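Local coordinates for protein aldehyde dehydrogenase (PDB 5KF0) that probably oxidises aldehydes to carboxylic acids using a nicotinamide dinucleotide cofactor, as other aldehyde dehydrogenases do, at residues A[159-164]-A[289-294]; A[233-238]-A[254-259]; A[74-79]-A[202-207]. One frame throughout, in Å; residues are numbered along the deposited sequence.

Contact 1: residues A[159-164]-A[289-294]; sequences SPFNFP and SGQSCI. With NDP (NADPH dihydro-nicotinamide-adenine-dinucleotide phosphate), chain E.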
loop_
_atom_site.group_PDB
_atom_site.type_symbol
_atom_site.label_atom_id
_atom_site.label_comp_id
_atom_site.label_asym_id
_atom_site.label_seq_id
_atom_site.Cartn_x
_atom_site.Cartn_y
_atom_site.Cartn_z
ATOM N N SER A 159 -23.219 -18.278 11.266
ATOM C CA SER A 159 -23.579 -18.129 9.862
ATOM C C SER A 159 -25.050 -18.449 9.622
ATOM O O SER A 159 -25.695 -19.112 10.442
ATOM C CB SER A 159 -22.686 -19.028 8.983
ATOM O OG SER A 159 -22.733 -20.396 9.377
ATOM N N PRO A 160 -25.621 -17.985 8.486
ATOM C CA PRO A 160 -27.070 -18.120 8.274
ATOM C C PRO A 160 -27.438 -19.263 7.349
ATOM O O PRO A 160 -26.573 -20.017 6.885
ATOM C CB PRO A 160 -27.441 -16.777 7.650
ATOM C CG PRO A 160 -26.246 -16.528 6.750
ATOM C CD PRO A 160 -25.029 -17.045 7.514
ATOM N N PHE A 161 -28.736 -19.400 7.060
ATOM C CA PHE A 161 -29.184 -20.580 6.330
ATOM C C PHE A 161 -28.993 -20.465 4.825
ATOM O O PHE A 161 -28.983 -21.496 4.149
ATOM C CB PHE A 161 -30.671 -20.873 6.608
ATOM C CG PHE A 161 -31.632 -20.059 5.746
ATOM C CD1 PHE A 161 -32.010 -20.498 4.483
ATOM C CD2 PHE A 161 -32.147 -18.858 6.217
ATOM C CE1 PHE A 161 -32.884 -19.740 3.692
ATOM C CE2 PHE A 161 -33.016 -18.110 5.448
ATOM C CZ PHE A 161 -33.392 -18.554 4.186
ATOM N N ASN A 162 -28.904 -19.249 4.269
ATOM C CA ASN A 162 -29.243 -19.149 2.849
ATOM C C ASN A 162 -28.059 -19.353 1.916
ATOM O O ASN A 162 -28.228 -19.917 0.830
ATOM C CB ASN A 162 -29.921 -17.812 2.542
ATOM C CG ASN A 162 -29.018 -16.629 2.799
ATOM O OD1 ASN A 162 -28.298 -16.581 3.797
ATOM N ND2 ASN A 162 -29.069 -15.653 1.904
ATOM N N PHE A 163 -26.865 -18.897 2.290
ATOM C CA PHE A 163 -25.637 -19.210 1.563
ATOM C C PHE A 163 -24.723 -19.898 2.569
ATOM O O PHE A 163 -23.689 -19.341 2.969
ATOM C CB PHE A 163 -24.949 -17.974 0.974
ATOM C CG PHE A 163 -25.854 -17.032 0.203
ATOM C CD1 PHE A 163 -26.920 -17.497 -0.563
ATOM C CD2 PHE A 163 -25.608 -15.673 0.224
ATOM C CE1 PHE A 163 -27.726 -16.604 -1.273
ATOM C CE2 PHE A 163 -26.403 -14.779 -0.486
ATOM C CZ PHE A 163 -27.466 -15.244 -1.229
ATOM N N PRO A 164 -25.085 -21.099 3.023
ATOM C CA PRO A 164 -24.378 -21.666 4.184
ATOM C C PRO A 164 -22.939 -22.039 3.893
ATOM O O PRO A 164 -22.100 -21.942 4.795
ATOM C CB PRO A 164 -25.217 -22.895 4.544
ATOM C CG PRO A 164 -25.865 -23.304 3.256
ATOM C CD PRO A 164 -26.136 -22.009 2.516
ATOM N N SER A 289 -35.137 -17.511 -4.905
ATOM C CA SER A 289 -36.448 -17.024 -4.478
ATOM C C SER A 289 -36.325 -15.786 -3.598
ATOM O O SER A 289 -37.073 -15.603 -2.640
ATOM C CB SER A 289 -37.232 -18.127 -3.772
ATOM O OG SER A 289 -37.352 -19.257 -4.627
ATOM N N GLY A 290 -35.363 -14.926 -3.931
ATOM C CA GLY A 290 -35.176 -13.691 -3.197
ATOM C C GLY A 290 -34.536 -13.842 -1.836
ATOM O O GLY A 290 -34.471 -12.861 -1.088
ATOM N N GLN A 291 -34.070 -15.042 -1.483
ATOM C CA GLN A 291 -33.475 -15.284 -0.166
ATOM C C GLN A 291 -31.978 -14.971 -0.222
ATOM O O GLN A 291 -31.101 -15.837 -0.105
ATOM C CB GLN A 291 -33.769 -16.711 0.278
ATOM C CG GLN A 291 -35.276 -16.936 0.449
ATOM C CD GLN A 291 -35.620 -18.326 0.960
ATOM O OE1 GLN A 291 -36.391 -18.468 1.901
ATOM N NE2 GLN A 291 -35.057 -19.354 0.326
ATOM N N SER A 292 -31.701 -13.683 -0.420
ATOM C CA SER A 292 -30.355 -13.145 -0.520
ATOM C C SER A 292 -30.297 -11.834 0.252
ATOM O O SER A 292 -31.227 -11.026 0.170
ATOM C CB SER A 292 -29.953 -12.877 -1.975
ATOM O OG SER A 292 -28.754 -12.107 -2.045
ATOM N N CYS A 293 -29.192 -11.621 0.975
ATOM C CA CYS A 293 -28.998 -10.368 1.697
ATOM C C CYS A 293 -28.821 -9.168 0.773
ATOM O O CYS A 293 -28.869 -8.030 1.262
ATOM C CB CYS A 293 -27.789 -10.476 2.625
ATOM S SG CYS A 293 -26.352 -11.268 1.889
ATOM N N ILE A 294 -28.620 -9.386 -0.531
ATOM C CA ILE A 294 -28.570 -8.284 -1.487
ATOM C C ILE A 294 -29.533 -8.538 -2.634
ATOM O O ILE A 294 -29.347 -8.011 -3.737
ATOM C CB ILE A 294 -27.141 -8.033 -2.006
ATOM C CG1 ILE A 294 -26.428 -9.351 -2.348
ATOM C CG2 ILE A 294 -26.345 -7.190 -0.986
ATOM C CD1 ILE A 294 -25.003 -9.149 -2.893
HETATM P PA NDP E . -30.952 -15.508 11.577
HETATM O O1A NDP E . -30.589 -14.195 12.185
HETATM O O2A NDP E . -32.371 -15.951 11.934
HETATM O O5B NDP E . -29.937 -16.662 11.985
HETATM C C5B NDP E . -28.553 -16.502 11.586
HETATM C C4B NDP E . -27.686 -17.317 12.508
HETATM O O4B NDP E . -27.707 -16.733 13.830
HETATM C C3B NDP E . -28.124 -18.777 12.687
HETATM O O3B NDP E . -26.986 -19.616 12.863
HETATM C C2B NDP E . -28.920 -18.703 13.990
HETATM O O2B NDP E . -29.007 -19.947 14.715
HETATM C C1B NDP E . -28.033 -17.743 14.762
HETATM N N9A NDP E . -28.672 -17.126 15.917
HETATM C C8A NDP E . -29.895 -16.514 15.995
HETATM N N7A NDP E . -30.158 -16.000 17.174
HETATM C C5A NDP E . -29.031 -16.298 17.922
HETATM C C6A NDP E . -28.672 -16.020 19.256
HETATM N N6A NDP E . -29.463 -15.377 20.125
HETATM N N1A NDP E . -27.460 -16.444 19.681
HETATM C C2A NDP E . -26.673 -17.106 18.830
HETATM N N3A NDP E . -26.903 -17.432 17.556
HETATM C C4A NDP E . -28.107 -16.996 17.162
HETATM O O3 NDP E . -30.800 -15.403 9.999
HETATM P PN NDP E . -31.135 -16.406 8.809
HETATM O O1N NDP E . -30.411 -17.686 9.014
HETATM O O2N NDP E . -32.637 -16.498 8.716
HETATM O O5D NDP E . -30.549 -15.699 7.517
HETATM C C5D NDP E . -31.179 -14.614 6.816
HETATM C C4D NDP E . -30.585 -13.313 7.292
HETATM O O4D NDP E . -29.150 -13.311 7.066
HETATM C C3D NDP E . -31.146 -12.101 6.543
HETATM O O3D NDP E . -31.418 -11.000 7.402
HETATM C C2D NDP E . -30.033 -11.798 5.542
HETATM O O2D NDP E . -29.994 -10.475 5.019
HETATM C C1D NDP E . -28.800 -12.129 6.372
HETATM N N1N NDP E . -27.682 -12.358 5.463
HETATM C C2N NDP E . -26.573 -11.545 5.470
HETATM C C3N NDP E . -25.603 -11.633 4.539
HETATM C C7N NDP E . -24.364 -10.810 4.599
HETATM O O7N NDP E . -23.315 -11.310 4.169
HETATM N N7N NDP E . -24.438 -9.557 5.043
HETATM C C4N NDP E . -25.764 -12.552 3.382
HETATM C C5N NDP E . -26.802 -13.586 3.658
HETATM C C6N NDP E . -27.712 -13.413 4.599
HETATM P P2B NDP E . -30.198 -21.032 14.401
HETATM O O1X NDP E . -30.925 -20.575 13.192
HETATM O O2X NDP E . -29.451 -22.329 14.297
HETATM O O3X NDP E . -31.082 -21.059 15.630
#
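Phe163 sets the CZ end of its ring against Ser292, CZ lying 3.5 Å from OG; the hydroxyl stays near the ring plane and so meets an edge. Over one face of the same ring, above its centre, sits ND2 of Asn162. This amide nitrogen makes the single hydrogen bond between 159-164 and 289-294, running 2.9 Å from Asn162 ND2 to Gln291 O. The N-H aims almost straight at its acceptor (167°) and the oxygen lies in the Asn162 amide plane, yet the donor stands above the Gln291 carbonyl plane. With CG between the backbone N and the carbonyl carbon (chi1 63°), Asn162 also turns OD1 to 3.3 Å from C6N of NDP. Gln291, the centre of an inverse gamma turn, crosses Phe161 at about a right angle; its OE1 approaches the ring edge, 3.8 Å from Phe161 CZ, while accepting a hydrogen bond from Ile336 N. Cys293 SG is covalently bonded to NDP C4N at 2.1 Å, an adduct consistent with the reactive cysteine of aldehyde dehydrogenases. Phe161 N donates to O1N of the same cofactor at 3.1 Å, so both loops line the NADPH pocket. Segment 159-164 follows strand 155-158 and leads into helix 164-178, whose Leu167 touches Asn162; segment 289-294 links helix 274-286 to strand 298-302, and Glu109 of helix 103-123 packs on Phe163.

Contact 2: residues A[233-238]-A[254-259]; sequences LSFTGS and VVLELG. With NDP (NADPH dihydro-nicotinamide-adenine-dinucleotide phosphate), chain E.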
loop_
_atom_site.group_PDB
_atom_site.type_symbol
_atom_site.label_atom_id
_atom_site.label_comp_id
_atom_site.label_asym_id
_atom_site.label_seq_id
_atom_site.Cartn_x
_atom_site.Cartn_y
_atom_site.Cartn_z
ATOM N N LEU A 233 -16.302 -11.847 17.767
ATOM C CA LEU A 233 -17.539 -12.456 17.296
ATOM C C LEU A 233 -17.789 -11.913 15.900
ATOM O O LEU A 233 -17.858 -10.694 15.715
ATOM C CB LEU A 233 -18.721 -12.131 18.210
ATOM C CG LEU A 233 -20.105 -12.378 17.588
ATOM C CD1 LEU A 233 -20.379 -13.875 17.403
ATOM C CD2 LEU A 233 -21.209 -11.747 18.434
ATOM N N SER A 234 -17.892 -12.800 14.917
ATOM C CA SER A 234 -18.244 -12.388 13.562
ATOM C C SER A 234 -19.538 -13.100 13.196
ATOM O O SER A 234 -19.570 -14.329 13.088
ATOM C CB SER A 234 -17.115 -12.688 12.575
ATOM O OG SER A 234 -17.487 -12.316 11.257
ATOM N N PHE A 235 -20.598 -12.312 13.029
ATOM C CA PHE A 235 -21.967 -12.792 12.889
ATOM C C PHE A 235 -22.499 -12.408 11.520
ATOM O O PHE A 235 -22.426 -11.237 11.128
ATOM C CB PHE A 235 -22.860 -12.200 13.992
ATOM C CG PHE A 235 -24.339 -12.453 13.774
ATOM C CD1 PHE A 235 -24.937 -13.594 14.279
ATOM C CD2 PHE A 235 -25.117 -11.551 13.047
ATOM C CE1 PHE A 235 -26.293 -13.838 14.068
ATOM C CE2 PHE A 235 -26.470 -11.788 12.827
ATOM C CZ PHE A 235 -27.059 -12.936 13.343
ATOM N N THR A 236 -23.029 -13.392 10.790
ATOM C CA THR A 236 -23.771 -13.141 9.557
ATOM C C THR A 236 -25.190 -13.670 9.734
ATOM O O THR A 236 -25.383 -14.867 9.998
ATOM C CB THR A 236 -23.088 -13.795 8.349
ATOM O OG1 THR A 236 -21.746 -13.293 8.232
ATOM C CG2 THR A 236 -23.856 -13.465 7.055
ATOM N N GLY A 237 -26.173 -12.784 9.595
ATOM C CA GLY A 237 -27.552 -13.162 9.848
ATOM C C GLY A 237 -28.438 -11.931 9.861
ATOM O O GLY A 237 -28.074 -10.891 9.311
ATOM N N SER A 238 -29.592 -12.060 10.518
ATOM C CA SER A 238 -30.603 -11.011 10.462
ATOM C C SER A 238 -30.201 -9.804 11.311
ATOM O O SER A 238 -29.534 -9.943 12.348
ATOM C CB SER A 238 -31.958 -11.535 10.926
ATOM O OG SER A 238 -31.955 -11.871 12.306
ATOM N N VAL A 254 -16.628 -7.029 17.617
ATOM C CA VAL A 254 -17.838 -7.516 16.967
ATOM C C VAL A 254 -17.836 -7.073 15.514
ATOM O O VAL A 254 -17.627 -5.888 15.225
ATOM C CB VAL A 254 -19.109 -7.006 17.674
ATOM C CG1 VAL A 254 -20.359 -7.449 16.909
ATOM C CG2 VAL A 254 -19.151 -7.513 19.104
ATOM N N VAL A 255 -18.071 -8.024 14.607
ATOM C CA VAL A 255 -18.278 -7.772 13.183
ATOM C C VAL A 255 -19.663 -8.300 12.837
ATOM O O VAL A 255 -20.012 -9.415 13.231
ATOM C CB VAL A 255 -17.203 -8.461 12.322
ATOM C CG1 VAL A 255 -17.581 -8.398 10.837
ATOM C CG2 VAL A 255 -15.811 -7.852 12.566
ATOM N N LEU A 256 -20.453 -7.501 12.112
ATOM C CA LEU A 256 -21.831 -7.852 11.772
ATOM C C LEU A 256 -22.045 -7.760 10.268
ATOM O O LEU A 256 -21.754 -6.725 9.664
ATOM C CB LEU A 256 -22.834 -6.917 12.468
ATOM C CG LEU A 256 -22.788 -6.900 13.995
ATOM C CD1 LEU A 256 -23.801 -5.875 14.501
ATOM C CD2 LEU A 256 -23.085 -8.284 14.585
ATOM N N GLU A 257 -22.574 -8.828 9.675
ATOM C CA GLU A 257 -22.960 -8.867 8.261
ATOM C C GLU A 257 -24.458 -9.147 8.227
ATOM O O GLU A 257 -24.879 -10.284 8.444
ATOM C CB GLU A 257 -22.175 -9.948 7.512
ATOM C CG GLU A 257 -20.718 -9.578 7.229
ATOM C CD GLU A 257 -20.570 -8.647 6.042
ATOM O OE1 GLU A 257 -21.585 -8.307 5.386
ATOM O OE2 GLU A 257 -19.418 -8.227 5.779
ATOM N N LEU A 258 -25.269 -8.123 7.950
ATOM C CA LEU A 258 -26.709 -8.253 8.147
ATOM C C LEU A 258 -27.479 -8.085 6.837
ATOM O O LEU A 258 -26.975 -8.458 5.771
ATOM C CB LEU A 258 -27.172 -7.249 9.211
ATOM C CG LEU A 258 -26.230 -7.203 10.430
ATOM C CD1 LEU A 258 -26.585 -6.051 11.355
ATOM C CD2 LEU A 258 -26.242 -8.530 11.208
ATOM N N GLY A 259 -28.700 -7.557 6.901
ATOM C CA GLY A 259 -29.593 -7.588 5.752
ATOM C C GLY A 259 -30.052 -6.218 5.280
ATOM O O GLY A 259 -29.548 -5.202 5.765
HETATM P PA NDP E . -30.952 -15.508 11.577
HETATM O O1A NDP E . -30.589 -14.195 12.185
HETATM O O2A NDP E . -32.371 -15.951 11.934
HETATM O O5B NDP E . -29.937 -16.662 11.985
HETATM C C5B NDP E . -28.553 -16.502 11.586
HETATM C C4B NDP E . -27.686 -17.317 12.508
HETATM O O4B NDP E . -27.707 -16.733 13.830
HETATM C C3B NDP E . -28.124 -18.777 12.687
HETATM O O3B NDP E . -26.986 -19.616 12.863
HETATM C C2B NDP E . -28.920 -18.703 13.990
HETATM O O2B NDP E . -29.007 -19.947 14.715
HETATM C C1B NDP E . -28.033 -17.743 14.762
HETATM N N9A NDP E . -28.672 -17.126 15.917
HETATM C C8A NDP E . -29.895 -16.514 15.995
HETATM N N7A NDP E . -30.158 -16.000 17.174
HETATM C C5A NDP E . -29.031 -16.298 17.922
HETATM C C6A NDP E . -28.672 -16.020 19.256
HETATM N N6A NDP E . -29.463 -15.377 20.125
HETATM N N1A NDP E . -27.460 -16.444 19.681
HETATM C C2A NDP E . -26.673 -17.106 18.830
HETATM N N3A NDP E . -26.903 -17.432 17.556
HETATM C C4A NDP E . -28.107 -16.996 17.162
HETATM O O3 NDP E . -30.800 -15.403 9.999
HETATM P PN NDP E . -31.135 -16.406 8.809
HETATM O O1N NDP E . -30.411 -17.686 9.014
HETATM O O2N NDP E . -32.637 -16.498 8.716
HETATM O O5D NDP E . -30.549 -15.699 7.517
HETATM C C5D NDP E . -31.179 -14.614 6.816
HETATM C C4D NDP E . -30.585 -13.313 7.292
HETATM O O4D NDP E . -29.150 -13.311 7.066
HETATM C C3D NDP E . -31.146 -12.101 6.543
HETATM O O3D NDP E . -31.418 -11.000 7.402
HETATM C C2D NDP E . -30.033 -11.798 5.542
HETATM O O2D NDP E . -29.994 -10.475 5.019
HETATM C C1D NDP E . -28.800 -12.129 6.372
HETATM N N1N NDP E . -27.682 -12.358 5.463
HETATM C C2N NDP E . -26.573 -11.545 5.470
HETATM C C3N NDP E . -25.603 -11.633 4.539
HETATM C C7N NDP E . -24.364 -10.810 4.599
HETATM O O7N NDP E . -23.315 -11.310 4.169
HETATM N N7N NDP E . -24.438 -9.557 5.043
HETATM C C4N NDP E . -25.764 -12.552 3.382
HETATM C C5N NDP E . -26.802 -13.586 3.658
HETATM C C6N NDP E . -27.712 -13.413 4.599
HETATM P P2B NDP E . -30.198 -21.032 14.401
HETATM O O1X NDP E . -30.925 -20.575 13.192
HETATM O O2X NDP E . -29.451 -22.329 14.297
HETATM O O3X NDP E . -31.082 -21.059 15.630
#
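Four backbone hydrogen bonds join the strands: Val255 N to Leu233 O, Phe235 N to Val255 O, Glu257 N to Phe235 O and Gly237 N to Glu257 O. Phe235 bonds to Val255 and Glu257, the residues flanking its partner Leu256, and the axes run 9° apart: a parallel ladder. It belongs to a beta-alpha-beta unit (strand 232-236, helix 239-248, strand 253-257) of the Rossmann-like cofactor-binding domain.

Where strand 232-236 gives way to the helix, Ser238 OG and N both donate to O1A of NDP, the hydroxyl at 2.7 Å from O1A, so two bonds grip one phosphate oxygen. The nicotinamide amide N7N donates to Leu258 O at 2.9 Å, nearly linearly (177°), and to Glu257 OE1 at 3.1 Å. Glu257 reaches it because its chain bends at chi2 (-79°), swinging the carboxylate away from the partner strand.

Ser234, Thr236, Val255 and Glu257 occupy one face. There Thr236 and Glu257 lie side by side, OG1 of the former 3.4 Å from CB of the latter, and Lys171 donates to both Ser234 OG and Thr236 OG1. Leu233, Phe235, Val254 and Leu256 share the other face, covered partly by Val241, Trp243 and Leu245 of helix 239-248. The Phe235 ring receives Leu258 CD2 at its edge, 3.6 Å from CE2, while Phe235 CE1 lies 3.2 Å from the ribose oxygen O4B of NDP.

Contact 3: residues A[74-79]-A[202-207]; sequences QAVLDH and AETNLP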
loop_
_atom_site.group_PDB
_atom_site.type_symbol
_atom_site.label_atom_id
_atom_site.label_comp_id
_atom_site.label_asym_id
_atom_site.label_seq_id
_atom_site.Cartn_x
_atom_site.Cartn_y
_atom_site.Cartn_z
ATOM N N GLN A 74 -1.318 -21.812 4.027
ATOM C CA GLN A 74 -1.704 -21.910 2.624
ATOM C C GLN A 74 -1.963 -23.358 2.214
ATOM O O GLN A 74 -2.921 -23.644 1.483
ATOM C CB GLN A 74 -0.614 -21.299 1.747
ATOM C CG GLN A 74 -0.987 -21.284 0.268
ATOM C CD GLN A 74 0.117 -20.713 -0.600
ATOM O OE1 GLN A 74 1.227 -21.231 -0.627
ATOM N NE2 GLN A 74 -0.184 -19.630 -1.309
ATOM N N ALA A 75 -1.107 -24.290 2.659
ATOM C CA ALA A 75 -1.277 -25.685 2.266
ATOM C C ALA A 75 -2.591 -26.252 2.784
ATOM O O ALA A 75 -3.236 -27.064 2.105
ATOM C CB ALA A 75 -0.099 -26.520 2.771
ATOM N N VAL A 76 -2.991 -25.859 3.998
ATOM C CA VAL A 76 -4.285 -26.278 4.536
ATOM C C VAL A 76 -5.406 -25.775 3.640
ATOM O O VAL A 76 -6.317 -26.525 3.271
ATOM C CB VAL A 76 -4.452 -25.780 5.983
ATOM C CG1 VAL A 76 -5.893 -25.941 6.429
ATOM C CG2 VAL A 76 -3.514 -26.550 6.922
ATOM N N LEU A 77 -5.338 -24.499 3.255
ATOM C CA LEU A 77 -6.373 -23.931 2.392
ATOM C C LEU A 77 -6.394 -24.612 1.027
ATOM O O LEU A 77 -7.471 -24.878 0.473
ATOM C CB LEU A 77 -6.154 -22.421 2.251
ATOM C CG LEU A 77 -6.428 -21.679 3.570
ATOM C CD1 LEU A 77 -5.737 -20.305 3.607
ATOM C CD2 LEU A 77 -7.929 -21.539 3.803
ATOM N N ASP A 78 -5.213 -24.914 0.478
ATOM C CA ASP A 78 -5.144 -25.590 -0.814
ATOM C C ASP A 78 -5.730 -26.991 -0.741
ATOM O O ASP A 78 -6.347 -27.456 -1.708
ATOM C CB ASP A 78 -3.700 -25.674 -1.304
ATOM C CG ASP A 78 -3.123 -24.326 -1.654
ATOM O OD1 ASP A 78 -3.909 -23.398 -1.953
ATOM O OD2 ASP A 78 -1.878 -24.198 -1.639
ATOM N N HIS A 79 -5.515 -27.697 0.381
ATOM C CA HIS A 79 -6.143 -29.003 0.557
ATOM C C HIS A 79 -7.658 -28.896 0.493
ATOM O O HIS A 79 -8.323 -29.733 -0.133
ATOM C CB HIS A 79 -5.750 -29.628 1.892
ATOM C CG HIS A 79 -6.379 -30.969 2.123
ATOM N ND1 HIS A 79 -5.923 -32.119 1.514
ATOM C CD2 HIS A 79 -7.442 -31.340 2.878
ATOM C CE1 HIS A 79 -6.671 -33.142 1.891
ATOM N NE2 HIS A 79 -7.594 -32.699 2.724
ATOM N N ALA A 202 -10.605 -31.694 8.902
ATOM C CA ALA A 202 -10.131 -32.724 9.816
ATOM C C ALA A 202 -9.077 -33.622 9.185
ATOM O O ALA A 202 -8.345 -34.304 9.916
ATOM C CB ALA A 202 -11.310 -33.563 10.305
ATOM N N GLU A 203 -8.977 -33.628 7.854
ATOM C CA GLU A 203 -7.946 -34.374 7.147
ATOM C C GLU A 203 -6.581 -33.702 7.203
ATOM O O GLU A 203 -5.588 -34.343 6.836
ATOM C CB GLU A 203 -8.347 -34.560 5.679
ATOM C CG GLU A 203 -9.690 -35.272 5.486
ATOM C CD GLU A 203 -10.172 -35.256 4.040
ATOM O OE1 GLU A 203 -9.567 -34.559 3.199
ATOM O OE2 GLU A 203 -11.170 -35.948 3.744
ATOM N N THR A 204 -6.507 -32.445 7.640
ATOM C CA THR A 204 -5.252 -31.710 7.605
ATOM C C THR A 204 -4.495 -31.842 8.922
ATOM O O THR A 204 -5.011 -32.328 9.929
ATOM C CB THR A 204 -5.479 -30.228 7.315
ATOM O OG1 THR A 204 -6.064 -29.602 8.464
ATOM C CG2 THR A 204 -6.374 -30.038 6.105
ATOM N N ASN A 205 -3.258 -31.342 8.901
ATOM C CA ASN A 205 -2.339 -31.344 10.023
ATOM C C ASN A 205 -2.529 -30.183 10.975
ATOM O O ASN A 205 -1.593 -29.867 11.719
ATOM C CB ASN A 205 -0.899 -31.335 9.505
ATOM C CG ASN A 205 -0.232 -32.655 9.702
ATOM O OD1 ASN A 205 0.988 -32.739 9.830
ATOM N ND2 ASN A 205 -1.036 -33.714 9.742
ATOM N N LEU A 206 -3.689 -29.545 10.991
ATOM C CA LEU A 206 -3.877 -28.406 11.876
ATOM C C LEU A 206 -3.709 -28.824 13.332
ATOM O O LEU A 206 -4.100 -29.938 13.708
ATOM C CB LEU A 206 -5.271 -27.814 11.684
ATOM C CG LEU A 206 -5.473 -27.006 10.413
ATOM C CD1 LEU A 206 -6.967 -26.802 10.177
ATOM C CD2 LEU A 206 -4.745 -25.670 10.543
ATOM N N PRO A 207 -3.157 -27.954 14.183
ATOM C CA PRO A 207 -3.069 -28.269 15.616
ATOM C C PRO A 207 -4.450 -28.546 16.193
ATOM O O PRO A 207 -5.431 -27.913 15.810
ATOM C CB PRO A 207 -2.457 -26.999 16.221
ATOM C CG PRO A 207 -1.808 -26.276 15.072
ATOM C CD PRO A 207 -2.593 -26.637 13.849
#
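Val76 and His79, three residues apart and therefore on the same side of helix 70-86, meet Thr204 and its neighbours in the loop after helix 192-202. Val76 buries the most surface here and uses both methyls. CG1 lies anti to the backbone N (chi1 167°) and CG2 beside it, which spreads the fork against the isobutyl group of Leu206: CG2 of Val76 is 3.9 Å from CD2 of Leu206, and CG1 of Val76 is 4.0 Å from its CD1. The same CG1 also reaches the methyl of Thr204, 4.1 Å from CG2.

His79 extends with CG anti to the backbone N, carrying its imidazole past Thr204 to Glu203. NE2 of His79 donates to Glu203 OE1 at 2.8 Å, with an N-H...O angle of 153°. The oxygen lies close to the ring plane and accepts on its anti lone pair, the one away from OE2, while the carboxylate plane is turned 71° from the ring. This is a His-carboxylate hydrogen bond near the protein surface; Arg83, one helical turn further along, forms a salt bridge with OE2. The carboxylate might favour a protonated imidazole, although the arginine would offset that effect.

In the aldehyde dehydrogenase fold, the contact joins helix 70-86 to the connection between helix 192-202 and strand 211-213, an outermost strand of the cofactor-binding sheet. The reverse side of the helix sends Leu77 against helices 103-123 and 164-178, and Asp78 makes a salt bridge to Arg118 of a second subunit.

Thr204 fills the step between the apolar and polar ends. Its CG2 comes obliquely to the His79 ring, 3.6 Å from CD2, while OG1 is hydrogen-bonded to Leu201 O.

Contacts 1 and 2 are buried near the middle of the chain, their centres 13 Å apart, and both touch the same NADPH; Pro160 CD packs 3.3 Å from Thr236 O, joining them directly. Contact 1 pairs two irregular loops through one side-chain bond, whereas contact 2 relies on a regular backbone ladder between strands. Along the sequence, contact 2 is nested inside the loop that contact 1 closes. Contact 3 is only partly buried, its centre about 24 Å from the centre of the chain, and does not touch the others: methyl packing sits beside a charged cluster. Helix 164-178 links its surroundings to contact 1, since it carries both Leu167 and Leu176.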